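Local coordinates for receptor-type tyrosine-protein phosphatase C (Rattus norvegicus, PDB 5FN8), which probably acts as a receptor protein tyrosine phosphatase required for T-cell activation through the antigen receptor, here represented by two extracellular fibronectin type III domains, at residues R130-V135 against T144-T149. Sequence-based numbering, arbitrary orientation.
Sequences RYILEV and TFNQST. With NAG (2-acetamido-2-deoxy-beta-D-glucopyranose), chain G.
The beta hairpin of strands 130-137 and 140-147, in the second fibronectin type III domain of this extracellular fragment, carries an N-linked glycan on its edge strand 140-147. Tyr-131 and Gln-147 form one hydrogen-bonded antiparallel pair (Tyr-131 N to Gln-147 O, 2.7 Å), and Leu-133 and Phe-145 the next (Leu-133 N to Phe-145 O, 2.8 Å); both are bonded in both directions. Between them, the non-hydrogen-bonded pair Ile-132 and Asn-146 turns to the other face, where ND2 of Asn-146 is bonded to C1 of the sugar. With CG anti to its backbone N (chi1 176°), Asn-146 presents OD1 to Arg-130, whose chain bends at chi3 (54°) so that NE donates a nearly straight bond of 2.7 Å to Asn-146 OD1. OD1 lies in the guanidinium plane, although NE sits above the carbonyl plane. Glycan O6 lies 3.4 Å above CZ of Arg-130, over the centre of the guanidinium, while the backbone of Gln-147 and Ser-148 lies over the opposite face. Ile-132 CD1 packs 3.7 Å from the sugar's acetamide methyl C8. On the Tyr-131 face, Leu-133 CD2 touches Phe-145 CD1 at 3.8 Å, and Phe-152 of strand 151-154 packs on both Tyr-131 and Leu-133. The glycosylated amide thus keeps its carbonyl as an acceptor, and the Arg-130 bond probably restrains the linkage's orientation, with the first sugar resting against Arg-130 and Ile-132.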
loop_
_atom_site.group_PDB
_atom_site.type_symbol
_atom_site.label_atom_id
_atom_site.label_comp_id
_atom_site.label_asym_id
_atom_site.label_seq_id
_atom_site.Cartn_x
_atom_site.Cartn_y
_atom_site.Cartn_z
ATOM N N ARG B 130 6.652 0.758 15.554
ATOM C CA ARG B 130 6.907 1.490 16.809
ATOM C C ARG B 130 7.119 2.951 16.565
ATOM O O ARG B 130 7.570 3.380 15.496
ATOM C CB ARG B 130 8.033 0.870 17.652
ATOM C CG ARG B 130 7.766 -0.618 17.892
ATOM C CD ARG B 130 8.469 -1.235 19.041
ATOM N NE ARG B 130 8.245 -0.524 20.300
ATOM C CZ ARG B 130 7.369 -0.877 21.232
ATOM N NH1 ARG B 130 6.556 -1.899 21.030
ATOM N NH2 ARG B 130 7.283 -0.194 22.363
ATOM N N TYR B 131 6.750 3.721 17.563
ATOM C CA TYR B 131 6.788 5.168 17.551
ATOM C C TYR B 131 7.803 5.672 18.568
ATOM O O TYR B 131 7.713 5.359 19.762
ATOM C CB TYR B 131 5.375 5.704 17.844
ATOM C CG TYR B 131 4.391 5.304 16.772
ATOM C CD1 TYR B 131 4.240 6.068 15.619
ATOM C CD2 TYR B 131 3.668 4.115 16.868
ATOM C CE1 TYR B 131 3.354 5.686 14.610
ATOM C CE2 TYR B 131 2.802 3.709 15.857
ATOM C CZ TYR B 131 2.634 4.506 14.737
ATOM O OH TYR B 131 1.792 4.061 13.745
ATOM N N ILE B 132 8.785 6.447 18.073
ATOM C CA ILE B 132 9.838 7.028 18.917
ATOM C C ILE B 132 9.580 8.504 19.071
ATOM O O ILE B 132 9.492 9.229 18.082
ATOM C CB ILE B 132 11.250 6.776 18.310
ATOM C CG1 ILE B 132 11.512 5.305 17.911
ATOM C CG2 ILE B 132 12.367 7.419 19.151
ATOM C CD1 ILE B 132 11.253 4.236 18.906
ATOM N N LEU B 133 9.466 8.953 20.273
ATOM C CA LEU B 133 9.312 10.368 20.501
ATOM C C LEU B 133 10.508 10.926 21.277
ATOM O O LEU B 133 10.861 10.411 22.327
ATOM C CB LEU B 133 7.993 10.683 21.220
ATOM C CG LEU B 133 7.856 12.095 21.800
ATOM C CD1 LEU B 133 7.767 13.149 20.709
ATOM C CD2 LEU B 133 6.679 12.191 22.714
ATOM N N GLU B 134 11.123 11.975 20.738
ATOM C CA GLU B 134 12.190 12.739 21.379
ATOM C C GLU B 134 11.657 14.098 21.743
ATOM O O GLU B 134 10.978 14.755 20.946
ATOM C CB GLU B 134 13.353 12.949 20.444
ATOM C CG GLU B 134 14.175 11.714 20.254
ATOM C CD GLU B 134 15.503 12.049 19.623
ATOM O OE1 GLU B 134 15.588 12.923 18.726
ATOM O OE2 GLU B 134 16.482 11.412 20.052
ATOM N N VAL B 135 11.969 14.528 22.944
ATOM C CA VAL B 135 11.554 15.828 23.440
ATOM C C VAL B 135 12.829 16.638 23.657
ATOM O O VAL B 135 13.745 16.188 24.340
ATOM C CB VAL B 135 10.662 15.747 24.703
ATOM C CG1 VAL B 135 10.220 17.149 25.156
ATOM C CG2 VAL B 135 9.453 14.829 24.465
ATOM N N THR B 144 12.751 10.844 26.059
ATOM C CA THR B 144 12.614 9.923 24.938
ATOM C C THR B 144 11.602 8.815 25.288
ATOM O O THR B 144 11.556 8.385 26.434
ATOM C CB THR B 144 13.971 9.465 24.367
ATOM O OG1 THR B 144 13.709 8.815 23.130
ATOM C CG2 THR B 144 14.692 8.485 25.259
ATOM N N PHE B 145 10.769 8.383 24.297
ATOM C CA PHE B 145 9.727 7.359 24.481
ATOM C C PHE B 145 9.688 6.456 23.280
ATOM O O PHE B 145 9.943 6.901 22.169
ATOM C CB PHE B 145 8.340 7.992 24.621
ATOM C CG PHE B 145 8.132 9.047 25.673
ATOM C CD1 PHE B 145 8.502 10.367 25.438
ATOM C CD2 PHE B 145 7.427 8.759 26.834
ATOM C CE1 PHE B 145 8.293 11.355 26.418
ATOM C CE2 PHE B 145 7.196 9.755 27.805
ATOM C CZ PHE B 145 7.650 11.034 27.599
ATOM N N ASN B 146 9.354 5.191 23.505
ATOM C CA ASN B 146 9.298 4.143 22.499
ATOM C C ASN B 146 8.010 3.368 22.778
ATOM O O ASN B 146 7.889 2.728 23.815
ATOM C CB ASN B 146 10.547 3.240 22.603
ATOM C CG ASN B 146 10.566 2.067 21.668
ATOM O OD1 ASN B 146 9.566 1.737 21.050
ATOM N ND2 ASN B 146 11.708 1.420 21.546
ATOM N N GLN B 147 7.039 3.452 21.862
ATOM C CA GLN B 147 5.723 2.834 22.047
ATOM C C GLN B 147 5.164 2.193 20.789
ATOM O O GLN B 147 5.561 2.530 19.665
ATOM C CB GLN B 147 4.727 3.886 22.540
ATOM C CG GLN B 147 4.849 4.244 24.021
ATOM C CD GLN B 147 4.055 5.485 24.413
ATOM O OE1 GLN B 147 4.419 6.199 25.339
ATOM N NE2 GLN B 147 2.981 5.812 23.694
ATOM N N SER B 148 4.192 1.292 21.004
ATOM C CA SER B 148 3.383 0.581 20.004
ATOM C C SER B 148 2.356 1.515 19.399
ATOM O O SER B 148 2.007 1.340 18.242
ATOM C CB SER B 148 2.612 -0.538 20.684
ATOM O OG SER B 148 3.526 -1.553 21.034
ATOM N N THR B 149 1.831 2.460 20.197
ATOM C CA THR B 149 0.803 3.432 19.817
ATOM C C THR B 149 1.353 4.845 19.873
ATOM O O THR B 149 2.073 5.216 20.803
ATOM C CB THR B 149 -0.459 3.298 20.714
ATOM O OG1 THR B 149 -0.082 3.480 22.075
ATOM C CG2 THR B 149 -1.133 1.944 20.594
HETATM C C1 NAG G . 11.857 0.255 20.724
HETATM C C2 NAG G . 13.273 0.155 20.149
HETATM C C3 NAG G . 13.556 -1.234 19.568
HETATM C C4 NAG G . 13.084 -2.345 20.500
HETATM C C5 NAG G . 11.628 -2.148 20.913
HETATM C C6 NAG G . 11.156 -3.176 21.921
HETATM C C7 NAG G . 14.470 1.526 18.430
HETATM C C8 NAG G . 14.361 2.752 17.578
HETATM N N2 NAG G . 13.353 1.182 19.117
HETATM O O3 NAG G . 14.964 -1.393 19.407
HETATM O O4 NAG G . 13.236 -3.599 19.839
HETATM O O5 NAG G . 11.481 -0.864 21.538
HETATM O O6 NAG G . 9.786 -3.018 22.261
HETATM O O7 NAG G . 15.505 0.867 18.477
#